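Local coordinates for MMACHC-like protein (Caenorhabditis elegans, PDB 5UJC), which binds cobalamin and probably catalyses its flavin-dependent reductive decyanation and glutathione-dependent dealkylation during intracellular vitamin B12 processing, at residues G163-N168 with K221-W226; V157-A162 with L169-L174; L133-G138 with A144-P149; R216-K221 with R232-P237. All coordinates share one frame; numbering follows the deposited sequence.

Interaction 1: G163-N168 with K221-W226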
loop_
_atom_site.group_PDB
_atom_site.type_symbol
_atom_site.label_atom_id
_atom_site.label_comp_id
_atom_site.label_asym_id
_atom_site.label_seq_id
_atom_site.Cartn_x
_atom_site.Cartn_y
_atom_site.Cartn_z
ATOM N N GLY A 163 -26.717 -1.249 1.577
ATOM C CA GLY A 163 -27.092 0.127 1.928
ATOM C C GLY A 163 -26.674 0.564 3.324
ATOM O O GLY A 163 -27.337 1.395 3.932
ATOM N N ARG A 164 -25.562 0.025 3.827
ATOM C CA ARG A 164 -25.042 0.429 5.137
ATOM C C ARG A 164 -24.013 1.562 5.009
ATOM O O ARG A 164 -23.640 2.186 6.005
ATOM C CB ARG A 164 -24.411 -0.774 5.871
ATOM C CG ARG A 164 -25.423 -1.679 6.572
ATOM C CD ARG A 164 -25.919 -1.076 7.880
ATOM N NE ARG A 164 -24.818 -0.829 8.826
ATOM C CZ ARG A 164 -24.251 -1.759 9.609
ATOM N NH1 ARG A 164 -24.670 -3.034 9.583
ATOM N NH2 ARG A 164 -23.246 -1.414 10.422
ATOM N N MET A 165 -23.554 1.827 3.787
ATOM C CA MET A 165 -22.482 2.790 3.583
ATOM C C MET A 165 -22.943 3.965 2.750
ATOM O O MET A 165 -24.013 3.929 2.110
ATOM C CB MET A 165 -21.296 2.121 2.944
ATOM C CG MET A 165 -20.742 0.995 3.788
ATOM S SD MET A 165 -19.579 0.023 2.894
ATOM C CE MET A 165 -18.144 1.097 2.967
ATOM N N GLY A 166 -22.153 5.024 2.785
ATOM C CA GLY A 166 -22.511 6.273 2.128
ATOM C C GLY A 166 -22.470 6.203 0.608
ATOM O O GLY A 166 -22.077 5.171 0.035
ATOM N N PRO A 167 -22.840 7.321 -0.063
ATOM C CA PRO A 167 -22.915 7.357 -1.512
ATOM C C PRO A 167 -21.586 7.053 -2.163
ATOM O O PRO A 167 -20.525 7.499 -1.674
ATOM C CB PRO A 167 -23.344 8.805 -1.812
ATOM C CG PRO A 167 -24.031 9.253 -0.589
ATOM C CD PRO A 167 -23.297 8.585 0.535
ATOM N N ASN A 168 -21.638 6.259 -3.228
ATOM C CA ASN A 168 -20.464 5.915 -4.017
ATOM C C ASN A 168 -19.433 5.181 -3.186
ATOM O O ASN A 168 -18.246 5.231 -3.473
ATOM C CB ASN A 168 -19.859 7.166 -4.651
ATOM C CG ASN A 168 -20.896 8.011 -5.367
ATOM O OD1 ASN A 168 -21.277 7.712 -6.496
ATOM N ND2 ASN A 168 -21.391 9.045 -4.695
ATOM N N LYS A 221 -15.674 -4.554 10.289
ATOM C CA LYS A 221 -14.908 -3.555 11.054
ATOM C C LYS A 221 -14.189 -2.597 10.106
ATOM O O LYS A 221 -14.092 -1.400 10.359
ATOM C CB LYS A 221 -13.900 -4.230 11.985
ATOM C CG LYS A 221 -14.504 -4.839 13.259
ATOM C CD LYS A 221 -14.998 -3.770 14.259
ATOM C CE LYS A 221 -13.968 -2.656 14.538
ATOM N NZ LYS A 221 -14.304 -1.808 15.727
ATOM N N PHE A 222 -13.695 -3.133 9.008
ATOM C CA PHE A 222 -13.004 -2.325 7.996
ATOM C C PHE A 222 -13.984 -1.354 7.312
ATOM O O PHE A 222 -13.746 -0.154 7.253
ATOM C CB PHE A 222 -12.342 -3.254 6.975
ATOM C CG PHE A 222 -11.615 -2.541 5.849
ATOM C CD1 PHE A 222 -10.664 -1.556 6.114
ATOM C CD2 PHE A 222 -11.846 -2.901 4.519
ATOM C CE1 PHE A 222 -9.983 -0.954 5.083
ATOM C CE2 PHE A 222 -11.155 -2.291 3.498
ATOM C CZ PHE A 222 -10.215 -1.334 3.783
ATOM N N ASN A 223 -15.069 -1.876 6.772
ATOM C CA ASN A 223 -15.972 -1.038 5.992
ATOM C C ASN A 223 -16.777 -0.061 6.824
ATOM O O ASN A 223 -17.044 1.053 6.367
ATOM C CB ASN A 223 -16.878 -1.880 5.131
ATOM C CG ASN A 223 -16.150 -2.415 3.909
ATOM O OD1 ASN A 223 -15.811 -1.648 2.995
ATOM N ND2 ASN A 223 -15.828 -3.712 3.923
ATOM N N TYR A 224 -17.165 -0.472 8.039
ATOM C CA TYR A 224 -18.092 0.321 8.877
ATOM C C TYR A 224 -17.395 1.146 9.960
ATOM O O TYR A 224 -17.982 2.107 10.462
ATOM C CB TYR A 224 -19.119 -0.587 9.535
ATOM C CG TYR A 224 -19.918 -1.452 8.571
ATOM C CD1 TYR A 224 -20.204 -1.025 7.264
ATOM C CD2 TYR A 224 -20.455 -2.658 8.996
ATOM C CE1 TYR A 224 -20.972 -1.802 6.410
ATOM C CE2 TYR A 224 -21.202 -3.439 8.147
ATOM C CZ TYR A 224 -21.455 -3.016 6.857
ATOM O OH TYR A 224 -22.237 -3.807 6.046
ATOM N N ASN A 225 -16.158 0.767 10.342
ATOM C CA ASN A 225 -15.529 1.317 11.553
ATOM C C ASN A 225 -14.043 1.606 11.377
ATOM O O ASN A 225 -13.326 1.707 12.346
ATOM C CB ASN A 225 -15.701 0.335 12.724
ATOM C CG ASN A 225 -17.148 0.052 13.039
ATOM O OD1 ASN A 225 -17.631 -1.056 12.840
ATOM N ND2 ASN A 225 -17.848 1.054 13.449
ATOM N N TRP A 226 -13.594 1.780 10.132
ATOM C CA TRP A 226 -12.175 1.911 9.872
ATOM C C TRP A 226 -11.476 3.024 10.629
ATOM O O TRP A 226 -10.252 2.932 10.899
ATOM C CB TRP A 226 -11.877 2.056 8.357
ATOM C CG TRP A 226 -12.591 3.155 7.682
ATOM C CD1 TRP A 226 -13.774 3.067 6.986
ATOM C CD2 TRP A 226 -12.167 4.504 7.567
ATOM N NE1 TRP A 226 -14.112 4.271 6.485
ATOM C CE2 TRP A 226 -13.138 5.178 6.821
ATOM C CE3 TRP A 226 -11.040 5.216 8.012
ATOM C CZ2 TRP A 226 -13.030 6.524 6.511
ATOM C CZ3 TRP A 226 -10.951 6.548 7.714
ATOM C CH2 TRP A 226 -11.918 7.181 6.949
#
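Arg164 and Tyr224 meet through a cation-pi stack in which the guanidinium lies over one face of the phenol ring. CZ of Arg164 stands 4.0 Å from the centroid of the Tyr224 ring, 22° off its normal, and the two planes are tilted by 29°. The group sits off-centre, toward the ring rim, where Arg164 NH2 comes 3.4 Å from Tyr224 CD2. Bends at chi2 and chi3 fold the arginine back over the ring, while its CB packs 3.6 Å from Tyr224 CE1. Met165 approaches the same ring from its edge, CG lying 3.8 Å from Tyr224 CE1, and its sulfur makes an oblique Met-aromatic contact. The loop carrying 163-168 docks on the C-terminal part of helix 212-225, at the wall of the methylcobalamin pocket, to which Met165 and Asn223 both belong. Without the phenol, as with an alanine here, the Arg164 guanidinium would probably lose its aromatic platform and be able to swing away, and a gap would open beside Met165 CG. Beyond the ring, the Met165 methyl CE rests 3.6 Å from both Asn223 O and Asn223 OD1. The Asn223 amide is fixed from outside this pair: ND2 binds the carbonyl oxygens of Ile172 and Leu219, while OD1 accepts a hydrogen bond from the cobalamin. Phe171 meets the Tyr224 ring obliquely, and Pro161 touches it too.

Interaction 2: V157-A162 with L169-L174; sequences VTWPPA and LKFIGL. With TAR (D(-)-tartaric acid), chain E.
Phe171 swings its ring against Pro160 and Trp159 because its CG stands anti to the backbone N (chi1 -171°), and Trp159 has a similar first torsion. The peptide bond before Pro160 is cis, and the proline ring lies over one face of Phe171 in a CH-pi contact: Pro160 CB is 3.5 Å from the centroid of the Phe171 ring, 7° off its normal. Trp159 completes the cluster with an offset edge-to-face pair, planes at 84°, in which the edge of Phe171 points at the indole and Phe171 CZ lies 3.8 Å from Trp159 CZ2. The indole NE1 is held by Glu220 of helix 212-225. This packing pinches together two parts of the long connection between strands 145-147 and 174-176; 169-174 also lines the methylcobalamin pocket, Lys170 O being hydrogen-bonded to the cobalamin. A tartrate, probably from the crystallisation liquor, bridges the segments: Phe171 N donates to its O4 (2.9 Å, nearly straight), while its O3 and O2 donate to Pro161 O and Leu169 O. The side chains thus join through dispersion and CH-pi forces, whereas the polar link between the two backbones runs through the bound acid.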
loop_
_atom_site.group_PDB
_atom_site.type_symbol
_atom_site.label_atom_id
_atom_site.label_comp_id
_atom_site.label_asym_id
_atom_site.label_seq_id
_atom_site.Cartn_x
_atom_site.Cartn_y
_atom_site.Cartn_z
ATOM N N VAL A 157 -28.027 -16.677 2.737
ATOM C CA VAL A 157 -27.667 -15.657 3.706
ATOM C C VAL A 157 -27.397 -14.358 2.959
ATOM O O VAL A 157 -26.668 -14.341 1.956
ATOM C CB VAL A 157 -26.408 -16.047 4.519
ATOM C CG1 VAL A 157 -26.042 -14.944 5.512
ATOM C CG2 VAL A 157 -26.628 -17.373 5.245
ATOM N N THR A 158 -28.005 -13.279 3.430
ATOM C CA THR A 158 -27.770 -11.962 2.870
ATOM C C THR A 158 -26.604 -11.320 3.614
ATOM O O THR A 158 -26.769 -10.801 4.713
ATOM C CB THR A 158 -29.035 -11.078 2.974
ATOM O OG1 THR A 158 -30.050 -11.607 2.117
ATOM C CG2 THR A 158 -28.734 -9.612 2.577
ATOM N N TRP A 159 -25.413 -11.441 3.036
ATOM C CA TRP A 159 -24.199 -10.824 3.584
ATOM C C TRP A 159 -23.259 -10.484 2.416
ATOM O O TRP A 159 -23.064 -11.318 1.541
ATOM C CB TRP A 159 -23.484 -11.783 4.577
ATOM C CG TRP A 159 -22.334 -11.137 5.245
ATOM C CD1 TRP A 159 -22.361 -10.397 6.397
ATOM C CD2 TRP A 159 -21.009 -11.009 4.725
ATOM N NE1 TRP A 159 -21.143 -9.836 6.623
ATOM C CE2 TRP A 159 -20.291 -10.187 5.614
ATOM C CE3 TRP A 159 -20.362 -11.495 3.587
ATOM C CZ2 TRP A 159 -18.953 -9.882 5.427
ATOM C CZ3 TRP A 159 -19.037 -11.181 3.394
ATOM C CH2 TRP A 159 -18.340 -10.396 4.316
ATOM N N PRO A 160 -22.632 -9.287 2.413
ATOM C CA PRO A 160 -22.822 -8.252 3.434
ATOM C C PRO A 160 -24.181 -7.592 3.350
ATOM O O PRO A 160 -24.868 -7.743 2.343
ATOM C CB PRO A 160 -21.728 -7.224 3.096
ATOM C CG PRO A 160 -21.431 -7.449 1.663
ATOM C CD PRO A 160 -21.596 -8.912 1.438
ATOM N N PRO A 161 -24.572 -6.851 4.409
ATOM C CA PRO A 161 -25.746 -5.977 4.348
ATOM C C PRO A 161 -25.696 -5.058 3.126
ATOM O O PRO A 161 -24.604 -4.734 2.637
ATOM C CB PRO A 161 -25.631 -5.149 5.635
ATOM C CG PRO A 161 -24.818 -5.975 6.557
ATOM C CD PRO A 161 -23.866 -6.740 5.703
ATOM N N ALA A 162 -26.859 -4.669 2.619
ATOM C CA ALA A 162 -26.934 -3.652 1.559
ATOM C C ALA A 162 -27.269 -2.311 2.166
ATOM O O ALA A 162 -28.000 -2.236 3.155
ATOM C CB ALA A 162 -27.980 -4.036 0.524
ATOM N N LEU A 169 -19.887 4.508 -2.139
ATOM C CA LEU A 169 -19.033 3.585 -1.414
ATOM C C LEU A 169 -19.541 2.160 -1.551
ATOM O O LEU A 169 -20.744 1.915 -1.545
ATOM C CB LEU A 169 -18.940 3.969 0.050
ATOM C CG LEU A 169 -18.364 5.356 0.345
ATOM C CD1 LEU A 169 -18.537 5.704 1.814
ATOM C CD2 LEU A 169 -16.890 5.433 -0.046
ATOM N N LYS A 170 -18.604 1.233 -1.712
ATOM C CA LYS A 170 -18.900 -0.169 -1.762
ATOM C C LYS A 170 -18.346 -0.884 -0.575
ATOM O O LYS A 170 -17.401 -0.443 0.027
ATOM C CB LYS A 170 -18.318 -0.771 -3.040
ATOM C CG LYS A 170 -18.931 -0.170 -4.305
ATOM C CD LYS A 170 -20.395 -0.633 -4.498
ATOM C CE LYS A 170 -21.115 0.205 -5.537
ATOM N NZ LYS A 170 -20.490 0.090 -6.883
ATOM N N PHE A 171 -18.909 -2.047 -0.278
ATOM C CA PHE A 171 -18.360 -2.922 0.776
ATOM C C PHE A 171 -17.205 -3.704 0.176
ATOM O O PHE A 171 -17.405 -4.624 -0.612
ATOM C CB PHE A 171 -19.475 -3.841 1.325
ATOM C CG PHE A 171 -19.075 -4.634 2.565
ATOM C CD1 PHE A 171 -18.391 -5.824 2.447
ATOM C CD2 PHE A 171 -19.390 -4.174 3.824
ATOM C CE1 PHE A 171 -18.093 -6.585 3.558
ATOM C CE2 PHE A 171 -19.097 -4.925 4.951
ATOM C CZ PHE A 171 -18.451 -6.139 4.819
ATOM N N ILE A 172 -15.985 -3.266 0.493
ATOM C CA ILE A 172 -14.780 -3.770 -0.164
ATOM C C ILE A 172 -13.993 -4.751 0.684
ATOM O O ILE A 172 -14.168 -4.843 1.904
ATOM C CB ILE A 172 -13.847 -2.634 -0.669
ATOM C CG1 ILE A 172 -13.393 -1.718 0.490
ATOM C CG2 ILE A 172 -14.556 -1.814 -1.753
ATOM C CD1 ILE A 172 -12.193 -0.859 0.149
ATOM N N GLY A 173 -13.131 -5.502 0.023
ATOM C CA GLY A 173 -12.286 -6.466 0.719
ATOM C C GLY A 173 -11.114 -5.837 1.441
ATOM O O GLY A 173 -10.858 -4.618 1.330
ATOM N N LEU A 174 -10.360 -6.705 2.106
ATOM C CA LEU A 174 -9.290 -6.320 3.015
ATOM C C LEU A 174 -8.160 -7.304 2.896
ATOM O O LEU A 174 -8.373 -8.522 2.956
ATOM C CB LEU A 174 -9.783 -6.318 4.461
ATOM C CG LEU A 174 -8.740 -6.032 5.552
ATOM C CD1 LEU A 174 -8.235 -4.592 5.457
ATOM C CD2 LEU A 174 -9.343 -6.297 6.921
HETATM O O1 TAR E . -23.349 -0.894 1.964
HETATM O O11 TAR E . -23.772 1.040 1.076
HETATM C C1 TAR E . -23.578 -0.177 0.960
HETATM C C2 TAR E . -23.634 -0.753 -0.454
HETATM O O2 TAR E . -22.583 -0.147 -1.217
HETATM C C3 TAR E . -23.535 -2.300 -0.533
HETATM O O3 TAR E . -23.011 -2.863 0.682
HETATM C C4 TAR E . -22.660 -2.725 -1.717
HETATM O O4 TAR E . -21.376 -2.821 -1.584
HETATM O O41 TAR E . -23.249 -2.959 -2.806
#

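Interaction 3: L133-G138 with A144-P149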
loop_
_atom_site.group_PDB
_atom_site.type_symbol
_atom_site.label_atom_id
_atom_site.label_comp_id
_atom_site.label_asym_id
_atom_site.label_seq_id
_atom_site.Cartn_x
_atom_site.Cartn_y
_atom_site.Cartn_z
ATOM N N LEU A 133 -4.950 -2.716 -9.306
ATOM C CA LEU A 133 -5.664 -3.127 -8.098
ATOM C C LEU A 133 -4.685 -3.741 -7.123
ATOM O O LEU A 133 -4.200 -4.863 -7.313
ATOM C CB LEU A 133 -6.803 -4.099 -8.456
ATOM C CG LEU A 133 -7.908 -3.459 -9.305
ATOM C CD1 LEU A 133 -8.950 -4.482 -9.622
ATOM C CD2 LEU A 133 -8.523 -2.244 -8.605
ATOM N N MET A 134 -4.339 -2.969 -6.109
ATOM C CA MET A 134 -3.221 -3.310 -5.230
ATOM C C MET A 134 -3.428 -4.543 -4.375
ATOM O O MET A 134 -2.488 -5.306 -4.133
ATOM C CB MET A 134 -2.905 -2.127 -4.323
ATOM C CG MET A 134 -2.321 -0.974 -5.031
ATOM S SD MET A 134 -0.736 -1.374 -5.757
ATOM C CE MET A 134 -0.228 0.221 -6.340
ATOM N N GLN A 135 -4.659 -4.764 -3.923
ATOM C CA GLN A 135 -4.926 -5.955 -3.100
ATOM C C GLN A 135 -4.782 -7.225 -3.917
ATOM O O GLN A 135 -4.291 -8.245 -3.428
ATOM C CB GLN A 135 -6.301 -5.871 -2.437
ATOM C CG GLN A 135 -6.401 -4.684 -1.490
ATOM C CD GLN A 135 -7.815 -4.245 -1.272
ATOM O OE1 GLN A 135 -8.546 -3.965 -2.231
ATOM N NE2 GLN A 135 -8.234 -4.195 -0.008
ATOM N N THR A 136 -5.146 -7.152 -5.191
ATOM C CA THR A 136 -4.929 -8.288 -6.092
ATOM C C THR A 136 -3.422 -8.515 -6.313
ATOM O O THR A 136 -2.951 -9.648 -6.219
ATOM C CB THR A 136 -5.668 -8.087 -7.417
ATOM O OG1 THR A 136 -7.086 -8.107 -7.175
ATOM C CG2 THR A 136 -5.337 -9.177 -8.409
ATOM N N CYS A 137 -2.663 -7.431 -6.543
ATOM C CA CYS A 137 -1.210 -7.569 -6.641
ATOM C C CYS A 137 -0.635 -8.225 -5.383
ATOM O O CYS A 137 0.218 -9.078 -5.460
ATOM C CB CYS A 137 -0.509 -6.215 -6.845
ATOM S SG CYS A 137 -0.862 -5.416 -8.402
ATOM N N GLY A 138 -1.077 -7.765 -4.222
ATOM C CA GLY A 138 -0.552 -8.283 -2.973
ATOM C C GLY A 138 -0.793 -9.758 -2.796
ATOM O O GLY A 138 0.064 -10.496 -2.241
ATOM N N ALA A 144 0.338 -10.409 0.952
ATOM C CA ALA A 144 -0.757 -10.276 1.907
ATOM C C ALA A 144 -1.947 -10.999 1.335
ATOM O O ALA A 144 -2.212 -10.901 0.147
ATOM C CB ALA A 144 -1.072 -8.804 2.136
ATOM N N PHE A 145 -2.671 -11.716 2.195
ATOM C CA PHE A 145 -3.851 -12.480 1.781
ATOM C C PHE A 145 -5.027 -11.514 1.645
ATOM O O PHE A 145 -5.326 -10.735 2.556
ATOM C CB PHE A 145 -4.157 -13.552 2.801
ATOM C CG PHE A 145 -5.056 -14.630 2.283
ATOM C CD1 PHE A 145 -6.416 -14.404 2.112
ATOM C CD2 PHE A 145 -4.550 -15.864 1.958
ATOM C CE1 PHE A 145 -7.235 -15.398 1.613
ATOM C CE2 PHE A 145 -5.356 -16.854 1.442
ATOM C CZ PHE A 145 -6.709 -16.617 1.276
ATOM N N TYR A 146 -5.666 -11.550 0.495
ATOM C CA TYR A 146 -6.762 -10.653 0.182
ATOM C C TYR A 146 -8.105 -11.358 0.474
ATOM O O TYR A 146 -8.489 -12.308 -0.239
ATOM C CB TYR A 146 -6.676 -10.229 -1.295
ATOM C CG TYR A 146 -7.754 -9.281 -1.793
ATOM C CD1 TYR A 146 -8.391 -8.371 -0.937
ATOM C CD2 TYR A 146 -8.053 -9.226 -3.141
ATOM C CE1 TYR A 146 -9.320 -7.466 -1.421
ATOM C CE2 TYR A 146 -9.000 -8.340 -3.633
ATOM C CZ TYR A 146 -9.639 -7.459 -2.761
ATOM O OH TYR A 146 -10.583 -6.544 -3.226
ATOM N N TYR A 147 -8.818 -10.843 1.478
ATOM C CA TYR A 147 -10.108 -11.357 1.885
ATOM C C TYR A 147 -11.211 -10.595 1.159
ATOM O O TYR A 147 -11.445 -9.389 1.422
ATOM C CB TYR A 147 -10.261 -11.258 3.415
ATOM C CG TYR A 147 -9.322 -12.168 4.118
ATOM C CD1 TYR A 147 -9.607 -13.509 4.258
ATOM C CD2 TYR A 147 -8.104 -11.709 4.601
ATOM C CE1 TYR A 147 -8.696 -14.375 4.790
ATOM C CE2 TYR A 147 -7.183 -12.575 5.175
ATOM C CZ TYR A 147 -7.468 -13.913 5.233
ATOM O OH TYR A 147 -6.549 -14.796 5.765
ATOM N N GLN A 148 -11.886 -11.292 0.233
ATOM C CA GLN A 148 -12.843 -10.654 -0.643
ATOM C C GLN A 148 -14.263 -11.041 -0.225
ATOM O O GLN A 148 -14.533 -12.214 -0.028
ATOM C CB GLN A 148 -12.602 -11.119 -2.074
ATOM C CG GLN A 148 -11.202 -10.810 -2.577
ATOM C CD GLN A 148 -11.088 -10.929 -4.079
ATOM O OE1 GLN A 148 -11.804 -10.259 -4.825
ATOM N NE2 GLN A 148 -10.193 -11.769 -4.529
ATOM N N PRO A 149 -15.197 -10.055 -0.145
ATOM C CA PRO A 149 -16.543 -10.400 0.297
ATOM C C PRO A 149 -17.203 -11.496 -0.547
ATOM O O PRO A 149 -17.930 -12.347 0.001
ATOM C CB PRO A 149 -17.304 -9.083 0.161
ATOM C CG PRO A 149 -16.263 -8.031 0.365
ATOM C CD PRO A 149 -15.003 -8.589 -0.217
HETATM O O HOH W 1 -3.289 -8.511 -0.863
#
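Tyr146 turns one face of its ring to Gln135, joining the start of helix 134-140 to the short strand 145-147 in a helix-loop-strand unit that lines the methylcobalamin pocket. CG of Tyr146 is anti to the backbone N (chi1 -180°), which carries the ring across to the helix. There Gln135 CB sits over the ring centre in a CH-pi contact, 3.5 Å from the Tyr146 centroid and 7° off its normal. On the opposite face lies Gln148 CG, so the phenol is sandwiched between two aliphatic portions of glutamine side chains. Beyond CG the Gln135 chain is extended, running obliquely past the rim of the ring; its amide plane is inclined 32° to that of the phenol, with CD 3.6 Å from Tyr146 CE1. The polar ends of both residues turn to the ligand: Tyr146 OH and Gln135 NE2 each hydrogen-bond to the cobalamin, and NE2 also reaches Gly173 O. Packing on both faces probably limits the tilt of the ring and so helps hold the phenol oxygen in place beside the ligand. Thr136 OG1 adds a looser contact, 4.0 Å from Tyr146 CE2. The backbones close the connection at the far end, where Ala144 N donates to Gly138 O at 3.2 Å from above the carbonyl plane. Between this bond and the tyrosine, one water donates to both Gln135 O and Ala144 O, at 2.8 Å from each oxygen.

Interaction 4: R216-K221 with R232-P237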
loop_
_atom_site.group_PDB
_atom_site.type_symbol
_atom_site.label_atom_id
_atom_site.label_comp_id
_atom_site.label_asym_id
_atom_site.label_seq_id
_atom_site.Cartn_x
_atom_site.Cartn_y
_atom_site.Cartn_z
ATOM N N ARG A 216 -15.590 -12.331 8.145
ATOM C CA ARG A 216 -16.739 -11.456 7.960
ATOM C C ARG A 216 -16.737 -10.305 8.991
ATOM O O ARG A 216 -17.022 -9.159 8.646
ATOM C CB ARG A 216 -18.064 -12.247 8.000
ATOM C CG ARG A 216 -18.292 -13.121 6.761
ATOM C CD ARG A 216 -19.680 -13.765 6.723
ATOM N NE ARG A 216 -19.678 -14.980 7.492
ATOM C CZ ARG A 216 -19.396 -16.209 7.015
ATOM N NH1 ARG A 216 -19.357 -17.223 7.846
ATOM N NH2 ARG A 216 -19.152 -16.422 5.704
ATOM N N THR A 217 -16.331 -10.599 10.219
ATOM C CA THR A 217 -16.227 -9.564 11.251
ATOM C C THR A 217 -15.158 -8.533 10.872
ATOM O O THR A 217 -15.370 -7.332 11.002
ATOM C CB THR A 217 -15.921 -10.166 12.617
ATOM O OG1 THR A 217 -16.968 -11.069 12.964
ATOM C CG2 THR A 217 -15.827 -9.088 13.690
ATOM N N ALA A 218 -14.014 -9.012 10.393
ATOM C CA ALA A 218 -12.920 -8.112 9.990
ATOM C C ALA A 218 -13.384 -7.185 8.865
ATOM O O ALA A 218 -13.094 -5.969 8.876
ATOM C CB ALA A 218 -11.710 -8.918 9.550
ATOM N N LEU A 219 -14.108 -7.746 7.891
ATOM C CA LEU A 219 -14.566 -6.955 6.780
ATOM C C LEU A 219 -15.605 -5.910 7.198
ATOM O O LEU A 219 -15.605 -4.781 6.667
ATOM C CB LEU A 219 -15.101 -7.845 5.652
ATOM C CG LEU A 219 -14.042 -8.670 4.911
ATOM C CD1 LEU A 219 -14.653 -9.679 3.976
ATOM C CD2 LEU A 219 -13.114 -7.777 4.177
ATOM N N GLU A 220 -16.470 -6.260 8.142
ATOM C CA GLU A 220 -17.401 -5.283 8.714
ATOM C C GLU A 220 -16.662 -4.180 9.487
ATOM O O GLU A 220 -16.984 -3.016 9.346
ATOM C CB GLU A 220 -18.439 -5.965 9.592
ATOM C CG GLU A 220 -19.417 -6.832 8.768
ATOM C CD GLU A 220 -20.504 -7.501 9.581
ATOM O OE1 GLU A 220 -20.699 -7.129 10.745
ATOM O OE2 GLU A 220 -21.202 -8.392 9.026
ATOM N N LYS A 221 -15.674 -4.554 10.289
ATOM C CA LYS A 221 -14.908 -3.555 11.054
ATOM C C LYS A 221 -14.189 -2.597 10.106
ATOM O O LYS A 221 -14.092 -1.400 10.359
ATOM C CB LYS A 221 -13.900 -4.230 11.985
ATOM C CG LYS A 221 -14.504 -4.839 13.259
ATOM C CD LYS A 221 -14.998 -3.770 14.259
ATOM C CE LYS A 221 -13.968 -2.656 14.538
ATOM N NZ LYS A 221 -14.304 -1.808 15.727
ATOM N N ARG A 232 -7.248 -3.398 11.794
ATOM C CA ARG A 232 -5.826 -3.620 11.564
ATOM C C ARG A 232 -5.242 -4.714 12.440
ATOM O O ARG A 232 -4.164 -5.260 12.126
ATOM C CB ARG A 232 -5.031 -2.322 11.746
ATOM C CG ARG A 232 -5.506 -1.160 10.878
ATOM C CD ARG A 232 -4.629 0.066 11.063
ATOM N NE ARG A 232 -5.207 1.278 10.515
ATOM C CZ ARG A 232 -5.046 1.696 9.261
ATOM N NH1 ARG A 232 -4.345 0.976 8.387
ATOM N NH2 ARG A 232 -5.600 2.836 8.880
ATOM N N ASP A 233 -5.909 -4.994 13.563
ATOM C CA ASP A 233 -5.388 -5.950 14.536
ATOM C C ASP A 233 -5.844 -7.379 14.321
ATOM O O ASP A 233 -5.482 -8.271 15.090
ATOM C CB ASP A 233 -5.719 -5.474 15.952
ATOM C CG ASP A 233 -4.875 -4.333 16.371
ATOM O OD1 ASP A 233 -3.683 -4.317 15.978
ATOM O OD2 ASP A 233 -5.373 -3.460 17.108
ATOM N N PHE A 234 -6.581 -7.637 13.241
ATOM C CA PHE A 234 -6.858 -9.024 12.873
ATOM C C PHE A 234 -5.559 -9.713 12.449
ATOM O O PHE A 234 -4.738 -9.119 11.745
ATOM C CB PHE A 234 -7.948 -9.101 11.817
ATOM C CG PHE A 234 -9.315 -8.890 12.379
ATOM C CD1 PHE A 234 -9.799 -7.613 12.578
ATOM C CD2 PHE A 234 -10.073 -9.961 12.796
ATOM C CE1 PHE A 234 -11.034 -7.409 13.159
ATOM C CE2 PHE A 234 -11.326 -9.766 13.350
ATOM C CZ PHE A 234 -11.799 -8.491 13.545
ATOM N N GLY A 235 -5.356 -10.942 12.979
ATOM C CA GLY A 235 -4.093 -11.654 12.874
ATOM C C GLY A 235 -3.180 -11.434 14.071
ATOM O O GLY A 235 -2.122 -12.049 14.161
ATOM N N ASN A 236 -3.565 -10.511 14.960
ATOM C CA ASN A 236 -2.775 -10.188 16.164
ATOM C C ASN A 236 -1.317 -9.815 15.862
ATOM O O ASN A 236 -0.403 -10.343 16.480
ATOM C CB ASN A 236 -2.820 -11.336 17.166
ATOM C CG ASN A 236 -4.227 -11.725 17.542
ATOM O OD1 ASN A 236 -4.584 -12.894 17.509
ATOM N ND2 ASN A 236 -5.038 -10.742 17.901
ATOM N N PRO A 237 -1.104 -8.874 14.918
ATOM C CA PRO A 237 0.238 -8.383 14.663
ATOM C C PRO A 237 0.880 -7.796 15.938
ATOM O O PRO A 237 0.187 -7.190 16.752
ATOM C CB PRO A 237 0.003 -7.274 13.624
ATOM C CG PRO A 237 -1.377 -6.799 13.898
ATOM C CD PRO A 237 -2.135 -8.020 14.283
#
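Ala218 and Phe234 bring their CA atoms within 6.8 Å of each other where a type II beta turn from Asp233 to Asn236 comes up to helix 212-225. This is helix-to-loop packing, in which the chain leaving the helix folds back on it. Phe234 lies at the second position of the turn and Gly235, with its positive phi of 94°, at the third; Asn236 N closes it onto Asp233 O. With CG anti to the carbonyl carbon (chi1 -77°), the Phe234 ring turns one face to Ala218 of the helix. Ala218 CB sits over the middle of that face, 3.6 Å from the Phe234 centroid and 7° off the normal, a CH-pi contact. A serine in place of Phe234 would probably deprive Ala218 of this aromatic cover and open a gap between helix and turn. Leu176 of strand 174-176 also touches Phe234. Around the Phe234 rim, Lys221 CG approaches near the ring plane, 4.3 Å from Phe234 CE1, while Thr217 CG2 stands 4.1 Å from Phe234 CZ.

From the N terminus, interaction 3 comes first and closes a short connection between helix 134-140 and strand 145-147. Interaction 2 follows in series, closing part of the long loop before strand 174-176, and it touches interaction 3 where Leu174 O accepts from Tyr147 N in the two-stranded sheet. Interaction 1 crosses interaction 2, since 163-168 lies between the latter's segments and reaches forward to 221-226. Interaction 4 in turn crosses interaction 1, shares Lys221 with it and brings 232-237 back to helix 212-225. Helix 212-225 is the shared element of interactions 1 and 4; its Leu219 also touches Tyr147 and Leu174.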